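Local coordinates for protein putative P450-like enzyme (PDB 5Z9J) that binds heme and probably acts as a cytochrome P450 monooxygenase in bacterial secondary metabolism, at residues W36-Y41 and V295-T300; A46-P51 and V287-N292; N292-V295 and T300-P303. One frame throughout, in Å; residues are numbered along the deposited sequence.

Interaction 2 is the buried contact, interaction 1 is partly buried, and interaction 3 lies at the surface. All three fall in the beta-rich region of the P450 fold; only interaction 2 reaches the heme. Interactions 1 and 3 share the hairpin of strands 295-297 and 300-302, with V295 and T300 common to both. Interaction 3 closes that hairpin with backbone hydrogen bonds. Interaction 1 sets it against strand 35-38 by loose apolar packing. Interaction 2 joins helix 41-48 to strand 287-291 and adds charge, because R289 binds a heme propionate. I47 of interaction 2 also packs on V38 and V297. T291 and P303 connect interactions 2 and 3.

Interaction 1: residues W36-Y41 and V295-T300; sequences WNVYGY and VEVAGT. With TAM (tris(hydroxyethyl)aminomethane), chain F.
V38 and V297 join strand 35-38 of the large mixed sheet to a small beta hairpin, strands 295-297 and 300-302. These belong to the regions that P450 nomenclature calls the beta1 and beta2 sheets. The contact is thin and has two apolar points. At the first, V38 CG2 lies 4.2 Å from V297 CG1. V297 CG1 is anti to the backbone N (chi1 177°), which places this methyl against V38. I47 of helix 41-48 packs against both valines. At the second point, the six-membered ring of W36 meets T300 at an oblique angle, with W36 CZ3 3.8 Å from T300 CG2. The indole NE1 hydrogen-bonds to Q306, and Y29 meets the ring as well.

Hydrogen bonds shape the hairpin itself. V297 to T300 is a type I' turn. V297 N donates to T300 O at 2.7 Å, while the return bond from T300 N to V297 O is weak. T300 OG1 makes a weak hydrogen bond to A298 O.

N37 and Y39 belong to the pocket of the bound TAM. Their neighbours hold them in position: N37 hydrogen-bonds to D28 and W311, and Y39 OH hydrogen-bonds to D28. TAM touches both residues through carbon. N37 OD1 is 3.7 Å from TAM C3. TAM C6 sits at the edge of the Y39 ring, near its plane, 3.3 Å from Y39 OH.

Interaction 2: residues A46-P51 and V287-N292; sequences AILSNP and VGRATN. With HEM (protoporphyrin IX containing Fe), chain E.
R289 reaches from strand 287-291 past helix 41-48 to the heme. Its CB points toward the helix. CG lies 4.4 Å from I47 CG2, a loose apolar contact. The chain then bends at chi2 (-64°), which turns the guanidinium toward the porphyrin. From NE onward, L48 CD2 sits above one face of the flat group, offset toward its rim. It is 3.5 Å from R289 NH2. The same methyl is 3.9 Å from V287 CG2, so L48 bridges two residues of the strand.

At the tip, both terminal nitrogens bind one propionate. R289 NH1 donates to heme O1A at 2.9 Å, and R289 NH2 to heme O2A at 2.7 Å. The propionate carbon CGA lies at the guanidinium edge, in plane. NH1 also hydrogen-bonds G288 O at 2.9 Å, with the donor above the carbonyl plane. These bonds would fix the rotation of the group. A water that donates to L48 O accepts a weak hydrogen bond from R289 NH2. H345, H83 and R87 also hydrogen-bond the heme. A basic residue paired with a heme propionate in this way is typical of the P450 heme site.

Interaction 3: residues N292-V295 and T300-P303; sequences NSEV and TVIP
The flat carboxylate of E294 has V301 CG1 over one face, and V301 CG1 lies 3.7 Å from E294 OE2. The methylene before it is also in touch, with E294 CG 3.6 Å from V301 CG1. E294 CG is anti to its own N (chi1 -177°), and the extended chain lies across the valine. This is van der Waals contact at the surface between a methyl and the glutamate chain.

The peptide groups carry the stronger contact. V295 and I302 form an antiparallel hydrogen-bonded pair. V295 N donates to I302 O at 2.8 Å. I302 N donates in return to V295 O. Two CA-H...O contacts flank the pair. E294 CA is 3.3 Å from I302 O, and V301 CA is equally far from V295 O.

The side chains of V295 and I302 share a face of the small sheet. V295 CG2 packs 3.7 Å from I302 CB. On that face, W36 of strand 35-38 touches I302, and F54 touches V295. P303 ends the pairing, and its O accepts a hydrogen bond from T291 OG1. V295 with I302 is one bridge pair of a beta hairpin with a two-residue loop, A298 and G299, in a type I' turn. The hairpin corresponds to the small beta2 sheet of the P450 fold, between strands 287-291 and 307-310.

Interaction 1: residues W36-Y41 and V295-T300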
loop_
_atom_site.group_PDB
_atom_site.type_symbol
_atom_site.label_atom_id
_atom_site.label_comp_id
_atom_site.label_asym_id
_atom_site.label_seq_id
_atom_site.Cartn_x
_atom_site.Cartn_y
_atom_site.Cartn_z
ATOM N N TRP A 36 -20.683 -2.420 5.359
ATOM C CA TRP A 36 -21.050 -1.033 5.144
ATOM C C TRP A 36 -19.938 -0.361 4.355
ATOM O O TRP A 36 -18.765 -0.778 4.452
ATOM C CB TRP A 36 -21.295 -0.316 6.485
ATOM C CG TRP A 36 -22.433 -0.873 7.326
ATOM C CD1 TRP A 36 -22.409 -1.988 8.130
ATOM C CD2 TRP A 36 -23.754 -0.325 7.450
ATOM N NE1 TRP A 36 -23.633 -2.176 8.715
ATOM C CE2 TRP A 36 -24.474 -1.158 8.330
ATOM C CE3 TRP A 36 -24.396 0.794 6.899
ATOM C CZ2 TRP A 36 -25.807 -0.918 8.672
ATOM C CZ3 TRP A 36 -25.725 1.033 7.239
ATOM C CH2 TRP A 36 -26.413 0.189 8.117
ATOM N N ASN A 37 -20.333 0.610 3.518
ATOM C CA ASN A 37 -19.461 1.433 2.676
ATOM C C ASN A 37 -19.557 2.924 3.008
ATOM O O ASN A 37 -20.661 3.440 3.121
ATOM C CB ASN A 37 -19.807 1.240 1.179
ATOM C CG ASN A 37 -19.577 -0.186 0.677
ATOM O OD1 ASN A 37 -18.452 -0.648 0.658
ATOM N ND2 ASN A 37 -20.632 -0.870 0.259
ATOM N N VAL A 38 -18.422 3.614 3.146
ATOM C CA VAL A 38 -18.380 5.092 3.293
ATOM C C VAL A 38 -17.595 5.714 2.130
ATOM O O VAL A 38 -16.442 5.310 1.887
ATOM C CB VAL A 38 -17.684 5.529 4.619
ATOM C CG1 VAL A 38 -17.706 7.057 4.804
ATOM C CG2 VAL A 38 -18.329 4.887 5.784
ATOM N N TYR A 39 -18.159 6.696 1.432
ATOM C CA TYR A 39 -17.483 7.293 0.263
ATOM C C TYR A 39 -17.136 8.816 0.422
ATOM O O TYR A 39 -16.398 9.387 -0.407
ATOM C CB TYR A 39 -18.338 7.131 -0.987
ATOM C CG TYR A 39 -18.811 5.727 -1.262
ATOM C CD1 TYR A 39 -17.920 4.699 -1.569
ATOM C CD2 TYR A 39 -20.152 5.436 -1.265
ATOM C CE1 TYR A 39 -18.375 3.421 -1.824
ATOM C CE2 TYR A 39 -20.610 4.161 -1.527
ATOM C CZ TYR A 39 -19.708 3.156 -1.801
ATOM O OH TYR A 39 -20.159 1.883 -2.060
ATOM N N GLY A 40 -17.619 9.456 1.482
ATOM C CA GLY A 40 -17.442 10.895 1.613
ATOM C C GLY A 40 -16.109 11.224 2.253
ATOM O O GLY A 40 -15.546 10.390 2.997
ATOM N N TYR A 41 -15.537 12.372 1.902
ATOM C CA TYR A 41 -14.214 12.712 2.474
ATOM C C TYR A 41 -14.316 13.111 3.960
ATOM O O TYR A 41 -13.608 12.521 4.789
ATOM C CB TYR A 41 -13.493 13.790 1.643
ATOM C CG TYR A 41 -12.138 14.248 2.167
ATOM C CD1 TYR A 41 -10.914 13.712 1.681
ATOM C CD2 TYR A 41 -12.067 15.222 3.150
ATOM C CE1 TYR A 41 -9.679 14.183 2.176
ATOM C CE2 TYR A 41 -10.861 15.667 3.642
ATOM C CZ TYR A 41 -9.683 15.144 3.161
ATOM O OH TYR A 41 -8.523 15.636 3.695
ATOM N N VAL A 295 -22.881 3.691 15.899
ATOM C CA VAL A 295 -22.446 5.014 15.451
ATOM C C VAL A 295 -23.336 5.608 14.387
ATOM O O VAL A 295 -24.022 4.887 13.661
ATOM C CB VAL A 295 -21.023 4.972 14.868
ATOM C CG1 VAL A 295 -20.100 4.352 15.851
ATOM C CG2 VAL A 295 -20.980 4.174 13.554
ATOM N N GLU A 296 -23.279 6.932 14.276
ATOM C CA GLU A 296 -23.950 7.642 13.209
ATOM C C GLU A 296 -22.890 8.174 12.218
ATOM O O GLU A 296 -21.975 8.902 12.599
ATOM C CB GLU A 296 -24.803 8.774 13.787
ATOM C CG GLU A 296 -25.223 9.797 12.771
ATOM C CD GLU A 296 -26.246 10.776 13.318
ATOM O OE1 GLU A 296 -26.438 10.842 14.559
ATOM O OE2 GLU A 296 -26.907 11.437 12.492
ATOM N N VAL A 297 -23.048 7.827 10.941
ATOM C CA VAL A 297 -22.147 8.282 9.885
ATOM C C VAL A 297 -22.919 8.824 8.692
ATOM O O VAL A 297 -23.637 8.076 8.025
ATOM C CB VAL A 297 -21.236 7.134 9.365
ATOM C CG1 VAL A 297 -20.368 7.636 8.231
ATOM C CG2 VAL A 297 -20.397 6.532 10.486
ATOM N N ALA A 298 -22.731 10.117 8.416
ATOM C CA ALA A 298 -23.467 10.818 7.363
ATOM C C ALA A 298 -24.950 10.567 7.551
ATOM O O ALA A 298 -25.644 10.181 6.612
ATOM C CB ALA A 298 -23.010 10.376 5.982
ATOM N N GLY A 299 -25.406 10.737 8.785
ATOM C CA GLY A 299 -26.810 10.592 9.144
ATOM C C GLY A 299 -27.378 9.185 8.995
ATOM O O GLY A 299 -28.609 9.007 8.973
ATOM N N THR A 300 -26.492 8.189 9.094
ATOM C CA THR A 300 -26.835 6.779 8.934
ATOM C C THR A 300 -26.335 6.058 10.172
ATOM O O THR A 300 -25.189 6.255 10.583
ATOM C CB THR A 300 -26.193 6.147 7.641
ATOM O OG1 THR A 300 -26.615 6.876 6.486
ATOM C CG2 THR A 300 -26.605 4.707 7.457
HETATM C C TAM F . -18.573 -1.775 -3.564
HETATM C C1 TAM F . -19.986 -1.092 -3.762
HETATM C C2 TAM F . -17.985 -2.285 -4.891
HETATM C C3 TAM F . -17.596 -0.764 -2.896
HETATM C C4 TAM F . -20.199 -0.600 -5.197
HETATM C C5 TAM F . -16.641 -2.934 -4.599
HETATM C C6 TAM F . -17.531 0.618 -3.584
HETATM N N TAM F . -18.692 -2.910 -2.654
HETATM O O4 TAM F . -20.859 -1.590 -5.965
HETATM O O5 TAM F . -16.752 -3.584 -3.320
HETATM O O6 TAM F . -16.902 0.479 -4.840
#

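Interaction 2: residues A46-P51 and V287-N292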
loop_
_atom_site.group_PDB
_atom_site.type_symbol
_atom_site.label_atom_id
_atom_site.label_comp_id
_atom_site.label_asym_id
_atom_site.label_seq_id
_atom_site.Cartn_x
_atom_site.Cartn_y
_atom_site.Cartn_z
ATOM N N ALA A 46 -12.892 11.621 9.444
ATOM C CA ALA A 46 -13.294 11.518 10.844
ATOM C C ALA A 46 -13.215 10.072 11.353
ATOM O O ALA A 46 -12.871 9.851 12.490
ATOM C CB ALA A 46 -14.658 12.041 11.037
ATOM N N ILE A 47 -13.612 9.111 10.527
ATOM C CA ILE A 47 -13.605 7.712 10.912
ATOM C C ILE A 47 -12.176 7.259 11.222
ATOM O O ILE A 47 -11.941 6.570 12.226
ATOM C CB ILE A 47 -14.235 6.792 9.810
ATOM C CG1 ILE A 47 -15.769 6.912 9.825
ATOM C CG2 ILE A 47 -13.826 5.311 10.019
ATOM C CD1 ILE A 47 -16.449 6.307 8.595
ATOM N N LEU A 48 -11.253 7.646 10.351
ATOM C CA LEU A 48 -9.828 7.253 10.490
ATOM C C LEU A 48 -9.235 7.898 11.762
ATOM O O LEU A 48 -8.343 7.313 12.373
ATOM C CB LEU A 48 -9.026 7.658 9.236
ATOM C CG LEU A 48 -9.421 6.976 7.924
ATOM C CD1 LEU A 48 -8.611 7.553 6.758
ATOM C CD2 LEU A 48 -9.177 5.440 7.994
ATOM N N SER A 49 -9.750 9.080 12.157
ATOM C CA SER A 49 -9.274 9.765 13.367
ATOM C C SER A 49 -9.987 9.331 14.661
ATOM O O SER A 49 -9.739 9.870 15.737
ATOM C CB SER A 49 -9.411 11.283 13.204
ATOM O OG SER A 49 -8.708 11.675 12.054
ATOM N N ASN A 50 -10.901 8.381 14.537
ATOM C CA ASN A 50 -11.604 7.881 15.680
ATOM C C ASN A 50 -11.362 6.385 15.846
ATOM O O ASN A 50 -12.294 5.591 15.671
ATOM C CB ASN A 50 -13.102 8.159 15.519
ATOM C CG ASN A 50 -13.868 7.939 16.795
ATOM O OD1 ASN A 50 -13.342 7.353 17.743
ATOM N ND2 ASN A 50 -15.115 8.398 16.831
ATOM N N PRO A 51 -10.123 5.992 16.220
ATOM C CA PRO A 51 -9.837 4.547 16.323
ATOM C C PRO A 51 -10.503 3.856 17.520
ATOM O O PRO A 51 -10.699 2.646 17.459
ATOM C CB PRO A 51 -8.304 4.496 16.437
ATOM C CG PRO A 51 -7.948 5.762 17.077
ATOM C CD PRO A 51 -8.937 6.802 16.542
ATOM N N VAL A 287 -9.856 1.056 3.014
ATOM C CA VAL A 287 -9.369 0.321 4.172
ATOM C C VAL A 287 -10.535 -0.100 5.055
ATOM O O VAL A 287 -11.589 0.594 5.109
ATOM C CB VAL A 287 -8.353 1.142 5.023
ATOM C CG1 VAL A 287 -7.131 1.549 4.170
ATOM C CG2 VAL A 287 -8.977 2.360 5.607
ATOM N N GLY A 288 -10.333 -1.235 5.741
ATOM C CA GLY A 288 -11.347 -1.835 6.577
ATOM C C GLY A 288 -11.297 -1.384 8.017
ATOM O O GLY A 288 -10.237 -1.083 8.583
ATOM N N ARG A 289 -12.488 -1.285 8.598
ATOM C CA ARG A 289 -12.627 -0.885 9.981
ATOM C C ARG A 289 -13.772 -1.678 10.566
ATOM O O ARG A 289 -14.672 -2.097 9.834
ATOM C CB ARG A 289 -12.872 0.623 10.069
ATOM C CG ARG A 289 -11.677 1.500 9.693
ATOM C CD ARG A 289 -10.524 1.298 10.648
ATOM N NE ARG A 289 -9.407 2.239 10.544
ATOM C CZ ARG A 289 -8.362 2.095 9.729
ATOM N NH1 ARG A 289 -8.314 1.094 8.878
ATOM N NH2 ARG A 289 -7.378 2.975 9.746
ATOM N N ALA A 290 -13.751 -1.900 11.873
ATOM C CA ALA A 290 -14.819 -2.621 12.555
ATOM C C ALA A 290 -15.355 -1.727 13.624
ATOM O O ALA A 290 -14.564 -1.138 14.360
ATOM C CB ALA A 290 -14.303 -3.943 13.165
ATOM N N THR A 291 -16.682 -1.586 13.696
ATOM C CA THR A 291 -17.321 -0.727 14.704
ATOM C C THR A 291 -17.379 -1.413 16.071
ATOM O O THR A 291 -17.875 -2.533 16.186
ATOM C CB THR A 291 -18.772 -0.253 14.285
ATOM O OG1 THR A 291 -19.645 -1.365 14.058
ATOM C CG2 THR A 291 -18.727 0.569 13.018
ATOM N N ASN A 292 -16.868 -0.720 17.094
ATOM C CA ASN A 292 -16.879 -1.200 18.471
ATOM C C ASN A 292 -18.189 -0.899 19.191
ATOM O O ASN A 292 -18.532 -1.563 20.175
ATOM C CB ASN A 292 -15.709 -0.568 19.255
ATOM C CG ASN A 292 -14.345 -1.190 18.894
ATOM O OD1 ASN A 292 -14.284 -2.236 18.261
ATOM N ND2 ASN A 292 -13.272 -0.577 19.343
HETATM C CHA HEM E . -0.039 2.371 6.457
HETATM C CHB HEM E . -0.719 3.515 1.848
HETATM C CHC HEM E . 3.976 2.670 1.053
HETATM C CHD HEM E . 4.417 0.630 5.352
HETATM C C1A HEM E . -0.685 2.793 5.317
HETATM C C2A HEM E . -2.080 3.214 5.167
HETATM C C3A HEM E . -2.265 3.551 3.888
HETATM C C4A HEM E . -0.992 3.336 3.182
HETATM C CMA HEM E . -3.577 4.043 3.264
HETATM C CAA HEM E . -3.149 3.279 6.278
HETATM C CBA HEM E . -3.719 1.888 6.587
HETATM C CGA HEM E . -4.976 1.964 7.463
HETATM O O1A HEM E . -5.660 0.933 7.680
HETATM O O2A HEM E . -5.320 3.034 7.996
HETATM C C1B HEM E . 0.510 3.449 1.253
HETATM C C2B HEM E . 0.801 3.921 -0.074
HETATM C C3B HEM E . 2.100 3.689 -0.294
HETATM C C4B HEM E . 2.650 3.042 0.887
HETATM C CMB HEM E . -0.266 4.565 -0.977
HETATM C CAB HEM E . 2.959 3.980 -1.530
HETATM C CBB HEM E . 2.504 4.605 -2.617
HETATM C C1C HEM E . 4.545 2.062 2.156
HETATM C C2C HEM E . 5.962 1.650 2.311
HETATM C C3C HEM E . 6.059 1.093 3.510
HETATM C C4C HEM E . 4.747 1.114 4.106
HETATM C CMC HEM E . 7.051 1.902 1.252
HETATM C CAC HEM E . 7.242 0.445 4.268
HETATM C CBC HEM E . 8.485 0.398 3.812
HETATM C C1D HEM E . 3.258 0.876 6.013
HETATM C C2D HEM E . 2.966 0.386 7.327
HETATM C C3D HEM E . 1.598 0.949 7.668
HETATM C C4D HEM E . 1.176 1.716 6.531
HETATM C CMD HEM E . 3.845 -0.523 8.222
HETATM C CAD HEM E . 0.807 0.666 8.951
HETATM C CBD HEM E . 1.074 1.730 9.994
HETATM C CGD HEM E . 0.110 1.510 11.147
HETATM O O1D HEM E . -0.873 0.745 11.011
HETATM O O2D HEM E . 0.314 2.138 12.218
HETATM N NA HEM E . -0.088 2.894 4.091
HETATM N NB HEM E . 1.659 2.898 1.810
HETATM N NC HEM E . 3.880 1.687 3.264
HETATM N ND HEM E . 2.196 1.689 5.572
HETATM FE FE HEM E . 1.974 2.398 3.768
HETATM O O HOH W 1 -7.564 4.637 12.754
#

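Interaction 3: residues N292-V295 and T300-P303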
loop_
_atom_site.group_PDB
_atom_site.type_symbol
_atom_site.label_atom_id
_atom_site.label_comp_id
_atom_site.label_asym_id
_atom_site.label_seq_id
_atom_site.Cartn_x
_atom_site.Cartn_y
_atom_site.Cartn_z
ATOM N N ASN A 292 -16.868 -0.720 17.094
ATOM C CA ASN A 292 -16.879 -1.200 18.471
ATOM C C ASN A 292 -18.189 -0.899 19.191
ATOM O O ASN A 292 -18.532 -1.563 20.175
ATOM C CB ASN A 292 -15.709 -0.568 19.255
ATOM C CG ASN A 292 -14.345 -1.190 18.894
ATOM O OD1 ASN A 292 -14.284 -2.236 18.261
ATOM N ND2 ASN A 292 -13.272 -0.577 19.343
ATOM N N SER A 293 -18.929 0.088 18.681
ATOM C CA SER A 293 -20.206 0.513 19.274
ATOM C C SER A 293 -21.068 1.109 18.175
ATOM O O SER A 293 -20.585 1.320 17.057
ATOM C CB SER A 293 -20.008 1.541 20.375
ATOM O OG SER A 293 -19.343 2.679 19.851
ATOM N N GLU A 294 -22.349 1.324 18.464
ATOM C CA GLU A 294 -23.270 1.898 17.494
ATOM C C GLU A 294 -22.879 3.339 17.184
ATOM O O GLU A 294 -22.562 4.108 18.089
ATOM C CB GLU A 294 -24.709 1.827 18.009
ATOM C CG GLU A 294 -25.769 2.326 17.043
ATOM C CD GLU A 294 -27.202 2.112 17.557
ATOM O OE1 GLU A 294 -27.639 2.820 18.494
ATOM O OE2 GLU A 294 -27.890 1.217 17.021
ATOM N N VAL A 295 -22.881 3.691 15.899
ATOM C CA VAL A 295 -22.446 5.014 15.451
ATOM C C VAL A 295 -23.336 5.608 14.387
ATOM O O VAL A 295 -24.022 4.887 13.661
ATOM C CB VAL A 295 -21.023 4.972 14.868
ATOM C CG1 VAL A 295 -20.100 4.352 15.851
ATOM C CG2 VAL A 295 -20.980 4.174 13.554
ATOM N N THR A 300 -26.492 8.189 9.094
ATOM C CA THR A 300 -26.835 6.779 8.934
ATOM C C THR A 300 -26.335 6.058 10.172
ATOM O O THR A 300 -25.189 6.255 10.583
ATOM C CB THR A 300 -26.193 6.147 7.641
ATOM O OG1 THR A 300 -26.615 6.876 6.486
ATOM C CG2 THR A 300 -26.605 4.707 7.457
ATOM N N VAL A 301 -27.195 5.235 10.771
ATOM C CA VAL A 301 -26.828 4.561 12.002
ATOM C C VAL A 301 -26.135 3.228 11.666
ATOM O O VAL A 301 -26.673 2.375 10.965
ATOM C CB VAL A 301 -28.046 4.296 12.913
ATOM C CG1 VAL A 301 -27.623 3.553 14.181
ATOM C CG2 VAL A 301 -28.764 5.606 13.292
ATOM N N ILE A 302 -24.941 3.043 12.185
ATOM C CA ILE A 302 -24.260 1.767 11.938
ATOM C C ILE A 302 -24.140 1.019 13.265
ATOM O O ILE A 302 -23.630 1.554 14.254
ATOM C CB ILE A 302 -22.902 1.971 11.296
ATOM C CG1 ILE A 302 -23.071 2.687 9.959
ATOM C CG2 ILE A 302 -22.177 0.591 11.118
ATOM C CD1 ILE A 302 -21.831 3.283 9.413
ATOM N N PRO A 303 -24.689 -0.200 13.311
ATOM C CA PRO A 303 -24.662 -0.935 14.574
ATOM C C PRO A 303 -23.238 -1.278 15.011
ATOM O O PRO A 303 -22.286 -1.117 14.261
ATOM C CB PRO A 303 -25.467 -2.215 14.270
ATOM C CG PRO A 303 -26.329 -1.859 13.065
ATOM C CD PRO A 303 -25.486 -0.883 12.274
#